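Local coordinates for protein beta-fructofuranosidase (Arthrobacter, PDB 3WPU) that belongs to the levansucrase/invertase family of the beta-fructosidase clan, whose members share a five-bladed beta-propeller built around a central axial pocket, at residues D23-W28 with L324-S329; D246-E251 with F260-G265; R339-F344 with H423-G428; G428-S433 with T453-I458. All coordinates share one frame; numbering follows the deposited sequence.

Contact 1: residues D23-W28 with L324-S329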
loop_
_atom_site.group_PDB
_atom_site.type_symbol
_atom_site.label_atom_id
_atom_site.label_comp_id
_atom_site.label_asym_id
_atom_site.label_seq_id
_atom_site.Cartn_x
_atom_site.Cartn_y
_atom_site.Cartn_z
ATOM N N ASP A 23 -1.156 15.159 19.923
ATOM C CA ASP A 23 -1.913 15.834 18.868
ATOM C C ASP A 23 -1.084 16.338 17.699
ATOM O O ASP A 23 -1.646 16.845 16.719
ATOM C CB ASP A 23 -2.718 16.953 19.507
ATOM C CG ASP A 23 -3.734 16.407 20.433
ATOM O OD1 ASP A 23 -3.464 16.323 21.652
ATOM O OD2 ASP A 23 -4.762 15.964 19.928
ATOM N N PHE A 24 0.232 16.189 17.770
ATOM C CA PHE A 24 1.078 16.683 16.708
ATOM C C PHE A 24 0.823 15.951 15.400
ATOM O O PHE A 24 0.891 14.730 15.350
ATOM C CB PHE A 24 2.537 16.500 17.065
ATOM C CG PHE A 24 3.458 17.041 16.025
ATOM C CD1 PHE A 24 3.867 18.366 16.056
ATOM C CD2 PHE A 24 3.882 16.227 14.976
ATOM C CE1 PHE A 24 4.738 18.862 15.085
ATOM C CE2 PHE A 24 4.718 16.728 13.988
ATOM C CZ PHE A 24 5.145 18.047 14.041
ATOM N N THR A 25 0.604 16.719 14.348
ATOM C CA THR A 25 0.436 16.180 12.992
ATOM C C THR A 25 1.511 16.816 12.117
ATOM O O THR A 25 1.576 18.060 11.995
ATOM C CB THR A 25 -0.938 16.525 12.428
ATOM O OG1 THR A 25 -1.980 15.955 13.215
ATOM C CG2 THR A 25 -1.086 16.003 10.986
ATOM N N ALA A 26 2.333 15.966 11.501
ATOM C CA ALA A 26 3.379 16.415 10.573
ATOM C C ALA A 26 2.712 16.903 9.304
ATOM O O ALA A 26 1.663 16.378 8.931
ATOM C CB ALA A 26 4.332 15.294 10.224
ATOM N N LYS A 27 3.334 17.888 8.670
ATOM C CA LYS A 27 2.852 18.416 7.386
ATOM C C LYS A 27 3.822 18.103 6.277
ATOM O O LYS A 27 5.037 18.338 6.391
ATOM C CB LYS A 27 2.662 19.929 7.484
ATOM C CG LYS A 27 1.617 20.342 8.510
ATOM C CD LYS A 27 1.432 21.838 8.517
ATOM C CE LYS A 27 0.419 22.273 9.548
ATOM N NZ LYS A 27 1.006 22.197 10.905
ATOM N N TRP A 28 3.286 17.578 5.167
ATOM C CA TRP A 28 4.005 17.552 3.902
ATOM C C TRP A 28 3.647 18.876 3.254
ATOM O O TRP A 28 2.510 19.059 2.832
ATOM C CB TRP A 28 3.538 16.382 3.042
ATOM C CG TRP A 28 4.259 16.217 1.751
ATOM C CD1 TRP A 28 5.506 16.672 1.441
ATOM C CD2 TRP A 28 3.797 15.502 0.586
ATOM N NE1 TRP A 28 5.829 16.324 0.150
ATOM C CE2 TRP A 28 4.821 15.557 -0.362
ATOM C CE3 TRP A 28 2.648 14.759 0.299
ATOM C CZ2 TRP A 28 4.703 14.969 -1.616
ATOM C CZ3 TRP A 28 2.525 14.206 -0.964
ATOM C CH2 TRP A 28 3.560 14.277 -1.870
ATOM N N LEU A 324 -6.735 7.993 16.801
ATOM C CA LEU A 324 -5.767 8.943 17.321
ATOM C C LEU A 324 -5.612 10.068 16.297
ATOM O O LEU A 324 -6.103 9.946 15.152
ATOM C CB LEU A 324 -4.433 8.248 17.597
ATOM C CG LEU A 324 -4.474 7.139 18.650
ATOM C CD1 LEU A 324 -3.144 6.419 18.778
ATOM C CD2 LEU A 324 -4.907 7.674 20.012
ATOM N N PRO A 325 -4.944 11.171 16.674
ATOM C CA PRO A 325 -4.873 12.296 15.710
ATOM C C PRO A 325 -4.082 11.917 14.435
ATOM O O PRO A 325 -3.255 11.016 14.448
ATOM C CB PRO A 325 -4.208 13.409 16.532
ATOM C CG PRO A 325 -4.590 13.073 17.969
ATOM C CD PRO A 325 -4.495 11.577 18.028
ATOM N N PRO A 326 -4.364 12.577 13.300
ATOM C CA PRO A 326 -3.593 12.222 12.118
ATOM C C PRO A 326 -2.082 12.396 12.284
ATOM O O PRO A 326 -1.612 13.303 13.014
ATOM C CB PRO A 326 -4.114 13.202 11.033
ATOM C CG PRO A 326 -5.337 13.835 11.581
ATOM C CD PRO A 326 -5.258 13.729 13.086
ATOM N N ILE A 327 -1.315 11.521 11.668
ATOM C CA ILE A 327 0.164 11.644 11.729
ATOM C C ILE A 327 0.793 12.452 10.613
ATOM O O ILE A 327 1.919 12.953 10.776
ATOM C CB ILE A 327 0.892 10.281 11.876
ATOM C CG1 ILE A 327 0.495 9.302 10.756
ATOM C CG2 ILE A 327 0.596 9.658 13.236
ATOM C CD1 ILE A 327 1.347 8.047 10.706
ATOM N N LEU A 328 0.114 12.568 9.470
ATOM C CA LEU A 328 0.598 13.388 8.365
ATOM C C LEU A 328 -0.595 14.043 7.671
ATOM O O LEU A 328 -1.661 13.413 7.522
ATOM C CB LEU A 328 1.368 12.533 7.366
ATOM C CG LEU A 328 1.994 13.278 6.182
ATOM C CD1 LEU A 328 3.268 13.994 6.606
ATOM C CD2 LEU A 328 2.227 12.371 4.979
ATOM N N SER A 329 -0.463 15.322 7.371
ATOM C CA SER A 329 -1.445 16.040 6.544
ATOM C C SER A 329 -0.745 16.623 5.356
ATOM O O SER A 329 0.422 17.019 5.441
ATOM C CB SER A 329 -2.152 17.160 7.309
ATOM O OG SER A 329 -1.234 18.121 7.838
#
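Ala26 and Lys27 form a short parallel strand on the outer edge of a propeller sheet, in register with Leu328 and Ser329. The backbone bonds follow the parallel pattern: Ala26 O accepts from Ser329 N at 2.8 Å, and Ser329 O then accepts from Trp28 N at 2.9 Å. At the other end Ala26 N reaches Ile327 O at 3.1 Å, but from well above the carbonyl plane (56° out of it), an off-plane approach at the point where the partner strand turns a corner.

Thr25 adds a side-chain bond. With OG1 anti to its own carbonyl carbon (chi1 -62°), the hydroxyl donates to Pro326 O at 2.7 Å, while CG2 lies against Ser329 N. Arg379 also donates to Pro326 O, so two donors grip that carbonyl. On the buried face, Leu328 CD1 touches Ala26 CB at 4.0 Å and lies close to Trp28 N; on the reverse face Lys27 CG packs 3.7 Å from Ser329 OG. The Trp28 indole leads off to Ser389, whose carbonyl takes its NE1.

Ile327 and Leu328 both face Val308 on the next strand, a classic beta bulge, and the N-terminal segment pairs alongside it as an extra edge strand of a propeller blade.

Contact 2: residues D246-E251 with F260-G265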
loop_
_atom_site.group_PDB
_atom_site.type_symbol
_atom_site.label_atom_id
_atom_site.label_comp_id
_atom_site.label_asym_id
_atom_site.label_seq_id
_atom_site.Cartn_x
_atom_site.Cartn_y
_atom_site.Cartn_z
ATOM N N ASP A 246 -7.937 1.763 3.481
ATOM C CA ASP A 246 -6.615 1.132 3.371
ATOM C C ASP A 246 -5.913 0.922 4.742
ATOM O O ASP A 246 -4.829 1.469 4.943
ATOM C CB ASP A 246 -5.663 1.940 2.495
ATOM C CG ASP A 246 -6.189 2.192 1.071
ATOM O OD1 ASP A 246 -7.142 1.515 0.652
ATOM O OD2 ASP A 246 -5.678 3.165 0.413
ATOM N N PRO A 247 -6.489 0.083 5.614
ATOM C CA PRO A 247 -5.872 -0.171 6.938
ATOM C C PRO A 247 -4.612 -1.053 6.849
ATOM O O PRO A 247 -4.630 -2.131 6.231
ATOM C CB PRO A 247 -6.971 -0.929 7.684
ATOM C CG PRO A 247 -7.722 -1.627 6.608
ATOM C CD PRO A 247 -7.793 -0.607 5.515
ATOM N N PHE A 248 -3.540 -0.606 7.507
ATOM C CA PHE A 248 -2.296 -1.356 7.668
ATOM C C PHE A 248 -1.969 -1.390 9.170
ATOM O O PHE A 248 -1.784 -0.331 9.749
ATOM C CB PHE A 248 -1.163 -0.639 6.905
ATOM C CG PHE A 248 0.219 -1.215 7.156
ATOM C CD1 PHE A 248 0.704 -2.241 6.371
ATOM C CD2 PHE A 248 1.018 -0.749 8.204
ATOM C CE1 PHE A 248 1.960 -2.799 6.585
ATOM C CE2 PHE A 248 2.284 -1.287 8.410
ATOM C CZ PHE A 248 2.750 -2.321 7.632
ATOM N N THR A 249 -1.893 -2.587 9.753
ATOM C CA THR A 249 -1.639 -2.748 11.217
ATOM C C THR A 249 -0.222 -3.199 11.498
ATOM O O THR A 249 0.431 -3.832 10.658
ATOM C CB THR A 249 -2.632 -3.724 11.905
ATOM O OG1 THR A 249 -2.272 -5.098 11.662
ATOM C CG2 THR A 249 -4.080 -3.434 11.522
ATOM N N PHE A 250 0.269 -2.920 12.719
ATOM C CA PHE A 250 1.648 -3.173 13.017
ATOM C C PHE A 250 1.872 -2.965 14.507
ATOM O O PHE A 250 1.054 -2.335 15.166
ATOM C CB PHE A 250 2.576 -2.207 12.275
ATOM C CG PHE A 250 2.278 -0.756 12.526
ATOM C CD1 PHE A 250 3.001 -0.032 13.475
ATOM C CD2 PHE A 250 1.246 -0.096 11.837
ATOM C CE1 PHE A 250 2.735 1.302 13.697
ATOM C CE2 PHE A 250 0.982 1.232 12.066
ATOM C CZ PHE A 250 1.719 1.937 13.002
ATOM N N GLU A 251 2.969 -3.530 14.980
ATOM C CA GLU A 251 3.530 -3.164 16.262
ATOM C C GLU A 251 4.679 -2.198 16.033
ATOM O O GLU A 251 5.538 -2.408 15.171
ATOM C CB GLU A 251 4.059 -4.400 16.978
ATOM C CG GLU A 251 4.553 -4.125 18.395
ATOM C CD GLU A 251 5.181 -5.357 19.027
ATOM O OE1 GLU A 251 6.292 -5.735 18.626
ATOM O OE2 GLU A 251 4.583 -5.903 19.960
ATOM N N PHE A 260 -1.128 -0.839 16.376
ATOM C CA PHE A 260 -1.557 0.391 15.727
ATOM C C PHE A 260 -1.968 0.097 14.309
ATOM O O PHE A 260 -1.735 -0.991 13.809
ATOM C CB PHE A 260 -0.455 1.441 15.726
ATOM C CG PHE A 260 -0.134 1.952 17.098
ATOM C CD1 PHE A 260 -0.847 3.015 17.623
ATOM C CD2 PHE A 260 0.865 1.367 17.840
ATOM C CE1 PHE A 260 -0.577 3.483 18.907
ATOM C CE2 PHE A 260 1.142 1.835 19.123
ATOM C CZ PHE A 260 0.425 2.886 19.634
ATOM N N MET A 261 -2.609 1.089 13.717
ATOM C CA MET A 261 -3.048 1.035 12.320
ATOM C C MET A 261 -2.868 2.407 11.709
ATOM O O MET A 261 -3.205 3.410 12.324
ATOM C CB MET A 261 -4.527 0.641 12.284
ATOM C CG MET A 261 -5.217 0.676 10.899
ATOM S SD MET A 261 -7.010 0.671 11.071
ATOM C CE MET A 261 -7.325 -0.919 11.833
ATOM N N VAL A 262 -2.401 2.444 10.462
ATOM C CA VAL A 262 -2.497 3.637 9.653
ATOM C C VAL A 262 -3.453 3.386 8.505
ATOM O O VAL A 262 -3.745 2.240 8.140
ATOM C CB VAL A 262 -1.128 4.179 9.139
ATOM C CG1 VAL A 262 -0.284 4.677 10.313
ATOM C CG2 VAL A 262 -0.358 3.146 8.364
ATOM N N PHE A 263 -3.997 4.485 8.014
ATOM C CA PHE A 263 -4.975 4.440 6.944
ATOM C C PHE A 263 -5.029 5.812 6.287
ATOM O O PHE A 263 -4.525 6.788 6.820
ATOM C CB PHE A 263 -6.361 4.060 7.500
ATOM C CG PHE A 263 -6.798 4.917 8.650
ATOM C CD1 PHE A 263 -7.507 6.085 8.430
ATOM C CD2 PHE A 263 -6.470 4.574 9.938
ATOM C CE1 PHE A 263 -7.871 6.906 9.465
ATOM C CE2 PHE A 263 -6.833 5.400 10.990
ATOM C CZ PHE A 263 -7.540 6.553 10.755
ATOM N N GLU A 264 -5.569 5.859 5.071
ATOM C CA GLU A 264 -5.837 7.110 4.399
ATOM C C GLU A 264 -7.109 7.781 4.888
ATOM O O GLU A 264 -8.157 7.146 4.979
ATOM C CB GLU A 264 -5.983 6.883 2.872
ATOM C CG GLU A 264 -6.332 8.172 2.148
ATOM C CD GLU A 264 -6.535 7.996 0.653
ATOM O OE1 GLU A 264 -6.560 6.853 0.191
ATOM O OE2 GLU A 264 -6.694 9.031 -0.033
ATOM N N GLY A 265 -7.018 9.075 5.162
ATOM C CA GLY A 265 -8.178 9.927 5.398
ATOM C C GLY A 265 -8.074 11.239 4.647
ATOM O O GLY A 265 -7.186 11.416 3.783
#
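Phe250 and Phe260 form the tight end of this antiparallel hairpin, the two innermost strands of a propeller blade. Phe250 has CG wedged between its backbone N and carbonyl carbon (chi1 56°), which folds the ring back across the partner strand. Phe260 CB sits over one face of that ring, 3.9 Å from the centroid and 27° off the normal, in a CH-pi contact. Val262 N and Phe248 O lie at the ring's edge, and Val262 CG1 reaches its CE2 at 4.1 Å. Two pairs of backbone bonds hold this part in register: Phe248 with Val262, and Phe250 with Phe260, where Phe260 N meets Phe250 O at 2.9 Å.

On the opposite face Met261 reaches across to the other strand. SD touches Pro247 CB at 3.7 Å, and the bend at chi3 (-64°) brings CE to Thr249 CG2.

The Asp246 end, in the Arg-Asp-Pro sequence familiar in this clan, is less closely packed, though still buried. Asp246 OD2 and Glu264 OE1 stay 3.8 Å apart, side by side. Arg339 N donates to Asp246 OD2, and Arg245 makes a long, weak ion pair with Glu264. Asp246 OD1 meets a bound glycerol, which probably comes from the crystallisation liquor and may mark a pocket. The acidic end thus brings two carboxylates together, with Arg339 N and Arg245 as neighbours that would probably ease their repulsion.

Contact 3: residues R339-F344 with H423-G428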
loop_
_atom_site.group_PDB
_atom_site.type_symbol
_atom_site.label_atom_id
_atom_site.label_comp_id
_atom_site.label_asym_id
_atom_site.label_seq_id
_atom_site.Cartn_x
_atom_site.Cartn_y
_atom_site.Cartn_z
ATOM N N ARG A 339 -2.828 4.273 0.635
ATOM C CA ARG A 339 -2.118 3.093 1.057
ATOM C C ARG A 339 -0.902 3.320 1.965
ATOM O O ARG A 339 0.223 2.871 1.697
ATOM C CB ARG A 339 -1.705 2.294 -0.170
ATOM C CG ARG A 339 -1.524 0.891 0.231
ATOM C CD ARG A 339 -1.177 -0.029 -0.897
ATOM N NE ARG A 339 -1.049 -1.330 -0.279
ATOM C CZ ARG A 339 -1.011 -2.468 -0.933
ATOM N NH1 ARG A 339 -1.039 -2.489 -2.285
ATOM N NH2 ARG A 339 -0.898 -3.571 -0.232
ATOM N N PRO A 340 -1.137 4.009 3.074
ATOM C CA PRO A 340 -0.018 4.266 3.968
ATOM C C PRO A 340 0.466 2.983 4.654
ATOM O O PRO A 340 -0.319 2.085 4.975
ATOM C CB PRO A 340 -0.610 5.235 4.980
ATOM C CG PRO A 340 -2.059 4.889 5.024
ATOM C CD PRO A 340 -2.397 4.572 3.573
ATOM N N GLN A 341 1.772 2.911 4.860
ATOM C CA GLN A 341 2.366 1.871 5.709
ATOM C C GLN A 341 3.517 2.472 6.472
ATOM O O GLN A 341 4.112 3.443 6.050
ATOM C CB GLN A 341 2.874 0.678 4.899
ATOM C CG GLN A 341 3.905 1.067 3.847
ATOM C CD GLN A 341 4.363 -0.070 2.964
ATOM O OE1 GLN A 341 4.166 -0.010 1.728
ATOM N NE2 GLN A 341 4.996 -1.089 3.552
ATOM N N ILE A 342 3.810 1.863 7.620
ATOM C CA ILE A 342 4.950 2.211 8.440
ATOM C C ILE A 342 5.950 1.060 8.363
ATOM O O ILE A 342 5.600 -0.105 8.582
ATOM C CB ILE A 342 4.546 2.437 9.900
ATOM C CG1 ILE A 342 3.539 3.601 10.014
ATOM C CG2 ILE A 342 5.779 2.705 10.731
ATOM C CD1 ILE A 342 4.110 4.954 9.789
ATOM N N TYR A 343 7.173 1.423 8.018
ATOM C CA TYR A 343 8.283 0.517 7.755
ATOM C C TYR A 343 9.418 0.920 8.662
ATOM O O TYR A 343 9.829 2.077 8.661
ATOM C CB TYR A 343 8.672 0.684 6.284
ATOM C CG TYR A 343 9.749 -0.197 5.740
ATOM C CD1 TYR A 343 9.434 -1.343 5.002
ATOM C CD2 TYR A 343 11.105 0.140 5.885
ATOM C CE1 TYR A 343 10.422 -2.145 4.478
ATOM C CE2 TYR A 343 12.098 -0.667 5.347
ATOM C CZ TYR A 343 11.745 -1.802 4.629
ATOM O OH TYR A 343 12.718 -2.614 4.060
ATOM N N PHE A 344 9.886 -0.024 9.471
ATOM C CA PHE A 344 10.856 0.294 10.495
ATOM C C PHE A 344 12.245 -0.127 10.043
ATOM O O PHE A 344 12.463 -1.255 9.578
ATOM C CB PHE A 344 10.481 -0.393 11.795
ATOM C CG PHE A 344 9.180 0.084 12.371
ATOM C CD1 PHE A 344 9.092 1.326 12.988
ATOM C CD2 PHE A 344 8.039 -0.702 12.279
ATOM C CE1 PHE A 344 7.883 1.765 13.525
ATOM C CE2 PHE A 344 6.838 -0.275 12.821
ATOM C CZ PHE A 344 6.761 0.960 13.447
ATOM N N HIS A 423 1.729 0.725 -4.924
ATOM C CA HIS A 423 2.965 0.104 -4.545
ATOM C C HIS A 423 2.918 -0.283 -3.059
ATOM O O HIS A 423 2.199 0.325 -2.246
ATOM C CB HIS A 423 4.120 1.076 -4.680
ATOM C CG HIS A 423 4.308 1.656 -6.044
ATOM N ND1 HIS A 423 3.357 2.417 -6.679
ATOM C CD2 HIS A 423 5.383 1.634 -6.863
ATOM C CE1 HIS A 423 3.838 2.834 -7.839
ATOM N NE2 HIS A 423 5.064 2.369 -7.973
ATOM N N TYR A 424 3.703 -1.290 -2.732
ATOM C CA TYR A 424 3.796 -1.772 -1.361
ATOM C C TYR A 424 5.235 -2.159 -1.111
ATOM O O TYR A 424 5.811 -2.947 -1.860
ATOM C CB TYR A 424 2.852 -2.968 -1.185
ATOM C CG TYR A 424 2.931 -3.548 0.204
ATOM C CD1 TYR A 424 2.220 -2.989 1.255
ATOM C CD2 TYR A 424 3.747 -4.630 0.455
ATOM C CE1 TYR A 424 2.336 -3.478 2.544
ATOM C CE2 TYR A 424 3.859 -5.149 1.743
ATOM C CZ TYR A 424 3.151 -4.594 2.769
ATOM O OH TYR A 424 3.233 -5.095 4.071
ATOM N N VAL A 425 5.818 -1.595 -0.038
ATOM C CA VAL A 425 7.220 -1.816 0.302
ATOM C C VAL A 425 7.337 -3.022 1.245
ATOM O O VAL A 425 6.721 -3.053 2.310
ATOM C CB VAL A 425 7.847 -0.564 0.973
ATOM C CG1 VAL A 425 9.338 -0.763 1.131
ATOM C CG2 VAL A 425 7.541 0.688 0.144
ATOM N N MET A 426 8.137 -3.989 0.809
ATOM C CA MET A 426 8.316 -5.275 1.445
ATOM C C MET A 426 9.669 -5.301 2.129
ATOM O O MET A 426 10.519 -4.439 1.892
ATOM C CB MET A 426 8.261 -6.371 0.377
ATOM C CG MET A 426 6.988 -6.293 -0.429
ATOM S SD MET A 426 6.671 -7.659 -1.574
ATOM C CE MET A 426 7.997 -7.398 -2.760
ATOM N N PRO A 427 9.900 -6.326 2.955
ATOM C CA PRO A 427 11.188 -6.409 3.632
ATOM C C PRO A 427 12.379 -6.368 2.665
ATOM O O PRO A 427 12.308 -6.894 1.528
ATOM C CB PRO A 427 11.092 -7.744 4.371
ATOM C CG PRO A 427 9.627 -7.882 4.646
ATOM C CD PRO A 427 8.996 -7.419 3.355
ATOM N N GLY A 428 13.427 -5.661 3.094
ATOM C CA GLY A 428 14.619 -5.461 2.284
ATOM C C GLY A 428 14.464 -4.444 1.166
ATOM O O GLY A 428 15.298 -4.378 0.268
#
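Two neighbouring blades of the propeller meet where Gln341 reaches Val425. Strands 340-344 and 423-425, each the first of its blade, run 20° from parallel with their axes 8.4 Å apart, so side chains rather than backbone bonds must span the seam. Gln341 makes the two hydrogen bonds across the seam. Its amide behaves like a strand's peptide group: OE1 accepts from Val425 N at 2.9 Å, almost straight at 175°, and NE2 donates to Val425 O at 2.9 Å, on a lone pair in the carbonyl plane. Gripped at both ends, the amide is fixed in its rotation. It also lies over one face of the Tyr424 ring, with NE2 3.7 Å above the plane toward the rim and the two planes 21° apart.

On one flank, the extended Arg339 places its guanidinium face over Tyr424 CB, while Thr77 O takes a hydrogen bond from NH2. On the other, Tyr343 has CG anti to its backbone N, which swings the ring to Val425; CE1 touches CG1 at 3.8 Å, and Met426 O lies at the ring edge. His423 O is buried without a hydrogen-bonding partner, with Arg339 CD 3.7 Å away.

Contact 4: residues G428-S433 with T453-I458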
loop_
_atom_site.group_PDB
_atom_site.type_symbol
_atom_site.label_atom_id
_atom_site.label_comp_id
_atom_site.label_asym_id
_atom_site.label_seq_id
_atom_site.Cartn_x
_atom_site.Cartn_y
_atom_site.Cartn_z
ATOM N N GLY A 428 13.427 -5.661 3.094
ATOM C CA GLY A 428 14.619 -5.461 2.284
ATOM C C GLY A 428 14.464 -4.444 1.166
ATOM O O GLY A 428 15.298 -4.378 0.268
ATOM N N GLY A 429 13.409 -3.642 1.226
ATOM C CA GLY A 429 13.202 -2.580 0.265
ATOM C C GLY A 429 12.710 -3.049 -1.069
ATOM O O GLY A 429 12.744 -2.270 -2.014
ATOM N N LEU A 430 12.192 -4.282 -1.139
ATOM C CA LEU A 430 11.546 -4.725 -2.387
ATOM C C LEU A 430 10.166 -4.058 -2.520
ATOM O O LEU A 430 9.464 -3.828 -1.551
ATOM C CB LEU A 430 11.431 -6.238 -2.454
ATOM C CG LEU A 430 12.725 -7.056 -2.417
ATOM C CD1 LEU A 430 12.414 -8.535 -2.656
ATOM C CD2 LEU A 430 13.742 -6.554 -3.450
ATOM N N VAL A 431 9.784 -3.710 -3.735
ATOM C CA VAL A 431 8.562 -2.964 -3.932
ATOM C C VAL A 431 7.741 -3.658 -5.003
ATOM O O VAL A 431 8.202 -3.841 -6.146
ATOM C CB VAL A 431 8.818 -1.494 -4.333
ATOM C CG1 VAL A 431 7.481 -0.775 -4.489
ATOM C CG2 VAL A 431 9.725 -0.789 -3.304
ATOM N N GLN A 432 6.533 -4.076 -4.625
ATOM C CA GLN A 432 5.590 -4.682 -5.580
ATOM C C GLN A 432 4.520 -3.652 -5.914
ATOM O O GLN A 432 4.232 -2.779 -5.129
ATOM C CB GLN A 432 4.964 -5.958 -5.016
ATOM C CG GLN A 432 4.229 -5.825 -3.678
ATOM C CD GLN A 432 2.728 -5.703 -3.786
ATOM O OE1 GLN A 432 2.167 -5.420 -4.868
ATOM N NE2 GLN A 432 2.056 -5.911 -2.669
ATOM N N SER A 433 3.963 -3.735 -7.129
ATOM C CA SER A 433 2.984 -2.755 -7.597
ATOM C C SER A 433 2.184 -3.406 -8.726
ATOM O O SER A 433 2.622 -4.431 -9.224
ATOM C CB SER A 433 3.705 -1.511 -8.141
ATOM O OG SER A 433 4.578 -1.806 -9.221
ATOM N N THR A 453 8.792 -6.829 -9.533
ATOM C CA THR A 453 9.175 -6.282 -8.256
ATOM C C THR A 453 10.521 -5.585 -8.421
ATOM O O THR A 453 11.395 -6.081 -9.143
ATOM C CB THR A 453 9.232 -7.427 -7.281
ATOM O OG1 THR A 453 7.899 -7.918 -7.119
ATOM C CG2 THR A 453 9.802 -7.005 -5.907
ATOM N N VAL A 454 10.680 -4.453 -7.747
ATOM C CA VAL A 454 11.891 -3.662 -7.882
ATOM C C VAL A 454 12.487 -3.494 -6.507
ATOM O O VAL A 454 11.920 -3.965 -5.549
ATOM C CB VAL A 454 11.657 -2.300 -8.586
ATOM C CG1 VAL A 454 11.194 -2.523 -10.015
ATOM C CG2 VAL A 454 10.679 -1.412 -7.823
ATOM N N LYS A 455 13.664 -2.882 -6.447
ATOM C CA LYS A 455 14.390 -2.789 -5.180
ATOM C C LYS A 455 14.800 -1.343 -4.919
ATOM O O LYS A 455 15.529 -0.733 -5.703
ATOM C CB LYS A 455 15.624 -3.714 -5.198
ATOM C CG LYS A 455 16.407 -3.722 -3.894
ATOM C CD LYS A 455 17.453 -4.830 -3.910
ATOM C CE LYS A 455 18.349 -4.773 -2.684
ATOM N NZ LYS A 455 19.450 -3.765 -2.818
ATOM N N MET A 456 14.388 -0.826 -3.764
ATOM C CA MET A 456 14.671 0.527 -3.376
ATOM C C MET A 456 15.526 0.450 -2.126
ATOM O O MET A 456 15.101 -0.115 -1.122
ATOM C CB MET A 456 13.354 1.260 -3.091
ATOM C CG MET A 456 13.527 2.702 -2.665
ATOM S SD MET A 456 11.946 3.511 -2.358
ATOM C CE MET A 456 11.270 2.492 -1.043
ATOM N N ASP A 457 16.735 1.002 -2.200
ATOM C CA ASP A 457 17.616 1.052 -1.028
ATOM C C ASP A 457 17.251 2.238 -0.161
ATOM O O ASP A 457 17.201 3.380 -0.621
ATOM C CB ASP A 457 19.059 1.078 -1.462
ATOM C CG ASP A 457 19.469 -0.224 -2.147
ATOM O OD1 ASP A 457 18.828 -1.272 -1.874
ATOM O OD2 ASP A 457 20.419 -0.198 -2.943
ATOM N N ILE A 458 17.008 1.958 1.114
ATOM C CA ILE A 458 16.491 2.966 2.034
ATOM C C ILE A 458 17.609 3.380 2.984
ATOM O O ILE A 458 18.196 2.546 3.653
ATOM C CB ILE A 458 15.286 2.421 2.824
ATOM C CG1 ILE A 458 14.136 2.097 1.858
ATOM C CG2 ILE A 458 14.846 3.423 3.890
ATOM C CD1 ILE A 458 13.022 1.252 2.430
HETATM O O HOH W 1 17.182 -2.515 -0.071
HETATM O O HOH W 2 5.373 -6.659 -8.192
#
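Peptide planes are the flat groups where Val431 meets Val454 and Gly429 meets Met456. Val454 O accepts from Val431 N at 2.8 Å, the donor tilted 33° from the carbonyl plane, and Val454 N returns a bond to Val431 O at 3.0 Å. Gly429 O takes Met456 N at 2.8 Å in a nearly straight bond (172°). Side chains line the two faces of the sheet. One face carries Leu430 and Lys455: Leu430 CD2 rests on Lys455 CB at 3.8 Å and also touches CG and CD, the two side chains crossing at a slant. The other carries Val431 and Val454, where Val431 CB meets Val454 CG2; beside them, Val431 CG2 approaches Met456 CB. That side is closed over by Leu393 of the neighbouring blade.

The two segments belong to the second and third strands of an antiparallel four-stranded propeller blade. Strand 430-433 enters through a G1 beta bulge, in which Gly429 and Leu430 both face Met426. Gly429 takes the positive phi of 76° this bulge needs, and its bare CA comes 3.4 Å from Met456 O.

Polar groups tie the borders. Lys455 NZ meets the syn lone pair of Asp457 OD1 at 2.7 Å in a salt bridge, and pairs also with Asp470. A water bridges Asp457 OD1 to Gly428 O. At the far border Thr453 OG1, bonded to Asp483 O, also receives a second water, which is held only weakly by Ser433 N.

The four contacts cross three successive blades of the propeller. Contacts 1 and 2 sit at the outer and inner edges of one sheet, their centres 14 Å apart, and meet where Ile327 CD1 packs on Val262 CG1 at 3.8 Å. Contact 3 starts at the next blade and is joined to contact 2 by Asp246 OD2 and Arg339 N, 3.1 Å apart, beside the glycerol that lies about 3 Å from the Asp246 side chain. Contacts 3 and 4 share Gly428, and Tyr424 N lies 2.9 Å from Gln432 O within their common sheet. Contact 4 stays clear of contact 1, with nearest atoms about 14 Å apart.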